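Local coordinates for type I modular polyketide synthase (Streptomyces albus subsp. albus, PDB 6IYT), which probably loads ethylmalonyl extender units from coenzyme A onto the assembly line, as the acyltransferase domain of module 14 of the salinomycin polyketide synthase, at residues P34-S38 against D141-V145. Residues are numbered along the deposited sequence; the frame is centred on the assembly and turned at random.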
loop_
_atom_site.group_PDB
_atom_site.type_symbol
_atom_site.label_atom_id
_atom_site.label_comp_id
_atom_site.label_asym_id
_atom_site.label_seq_id
_atom_site.Cartn_x
_atom_site.Cartn_y
_atom_site.Cartn_z
ATOM N N PRO A 34 -16.926 13.847 -3.816
ATOM C CA PRO A 34 -17.076 12.607 -4.574
ATOM C C PRO A 34 -17.410 11.471 -3.629
ATOM O O PRO A 34 -16.909 11.429 -2.510
ATOM C CB PRO A 34 -15.690 12.397 -5.224
ATOM C CG PRO A 34 -14.833 13.557 -4.771
ATOM C CD PRO A 34 -15.757 14.614 -4.260
ATOM N N ALA A 35 -18.263 10.578 -4.068
ATOM C CA ALA A 35 -18.624 9.422 -3.261
ATOM C C ALA A 35 -17.474 8.440 -3.309
ATOM O O ALA A 35 -16.821 8.317 -4.337
ATOM C CB ALA A 35 -19.877 8.768 -3.818
ATOM N N LEU A 36 -17.382 7.586 -2.291
ATOM C CA LEU A 36 -16.450 6.474 -2.329
ATOM C C LEU A 36 -16.756 5.521 -3.483
ATOM O O LEU A 36 -15.855 5.129 -4.206
ATOM C CB LEU A 36 -16.418 5.715 -0.980
ATOM C CG LEU A 36 -15.526 4.461 -0.941
ATOM C CD1 LEU A 36 -14.088 4.779 -1.302
ATOM C CD2 LEU A 36 -15.568 3.803 0.434
ATOM N N PHE A 37 -18.040 5.150 -3.648
ATOM C CA PHE A 37 -18.461 4.267 -4.743
ATOM C C PHE A 37 -19.611 4.885 -5.546
ATOM O O PHE A 37 -20.488 5.555 -4.976
ATOM C CB PHE A 37 -18.894 2.914 -4.190
ATOM C CG PHE A 37 -17.816 2.197 -3.436
ATOM C CD1 PHE A 37 -16.646 1.841 -4.065
ATOM C CD2 PHE A 37 -17.981 1.866 -2.118
ATOM C CE1 PHE A 37 -15.673 1.126 -3.400
ATOM C CE2 PHE A 37 -16.990 1.178 -1.429
ATOM C CZ PHE A 37 -15.832 0.824 -2.072
ATOM N N SER A 38 -19.622 4.612 -6.849
ATOM C CA SER A 38 -20.746 4.962 -7.705
ATOM C C SER A 38 -21.532 3.711 -8.105
ATOM O O SER A 38 -21.094 2.589 -7.891
ATOM C CB SER A 38 -20.231 5.635 -8.967
ATOM O OG SER A 38 -19.280 4.786 -9.602
ATOM N N ASP A 141 -13.234 2.903 -12.336
ATOM C CA ASP A 141 -14.596 2.797 -12.854
ATOM C C ASP A 141 -15.624 2.838 -11.767
ATOM O O ASP A 141 -16.779 3.184 -12.017
ATOM C CB ASP A 141 -14.761 1.512 -13.647
ATOM C CG ASP A 141 -14.000 1.537 -14.950
ATOM O OD1 ASP A 141 -13.748 2.642 -15.461
ATOM O OD2 ASP A 141 -13.632 0.446 -15.443
ATOM N N SER A 142 -15.226 2.470 -10.547
ATOM C CA SER A 142 -16.187 2.165 -9.492
ATOM C C SER A 142 -16.094 3.092 -8.272
ATOM O O SER A 142 -16.975 3.062 -7.413
ATOM C CB SER A 142 -16.025 0.725 -9.036
ATOM O OG SER A 142 -14.714 0.518 -8.522
ATOM N N SER A 143 -15.048 3.929 -8.218
ATOM C CA SER A 143 -14.830 4.850 -7.071
ATOM C C SER A 143 -14.535 6.271 -7.537
ATOM O O SER A 143 -13.399 6.593 -7.870
ATOM C CB SER A 143 -13.652 4.342 -6.180
ATOM O OG SER A 143 -13.370 5.256 -5.134
ATOM N N PRO A 144 -15.507 7.173 -7.350
ATOM C CA PRO A 144 -15.278 8.552 -7.727
ATOM C C PRO A 144 -14.205 9.236 -6.888
ATOM O O PRO A 144 -13.473 10.050 -7.409
ATOM C CB PRO A 144 -16.642 9.199 -7.525
ATOM C CG PRO A 144 -17.625 8.105 -7.787
ATOM C CD PRO A 144 -16.946 6.811 -7.375
ATOM N N VAL A 145 -14.055 8.823 -5.615
ATOM C CA VAL A 145 -13.006 9.367 -4.739
ATOM C C VAL A 145 -11.614 9.011 -5.309
ATOM O O VAL A 145 -10.731 9.886 -5.472
ATOM C CB VAL A 145 -13.108 8.787 -3.304
ATOM C CG1 VAL A 145 -11.800 9.001 -2.572
ATOM C CG2 VAL A 145 -14.257 9.429 -2.539
HETATM O O HOH W 1 -18.921 1.181 -7.336
HETATM O O HOH W 2 -18.122 6.031 -11.391
#
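The hydroxyl of Ser143 donates to the carbonyl of Leu36, OG to O 2.7 Å, lying in the carbonyl plane with a C=O...OG angle of 152°. Ser143 CA adds a C-H...O contact to the same oxygen at 3.1 Å. A chi1 of 176° swings OG away from its own N to where it also accepts from Phe146 N, making Ser143 the N-cap of helix 144-158 while it holds Leu36 O. On one flank, Ser38 N donates to Ser142 O at 3.1 Å, nearly straight but 44° out of the carbonyl plane. Ser142 O also meets Phe37 CA and lies at the edge of the Phe37 ring, 3.6 Å from CD1, while a water links it to Ser38 O. A second water joins Ser38 OG to Asp141 O. On the other flank, Val145 N reaches Ala35 O in a weak, bent bond, and the Pro144 ring lies against that oxygen, its CB 3.3 Å away. Pro34 CB packs against Pro144 CB at 4.1 Å. Leu36 CG sits 3.6 Å above the centre of the Phe37 ring. Helix 428-439 touches both side chains, with Phe435 against Leu36 and Pro428 and Leu432 against Phe37. The loop leading to strand 43-49 is thus laid across the break between helices 137-142 and 144-158, joining the N-terminal end of the chain to the turn between the two helices.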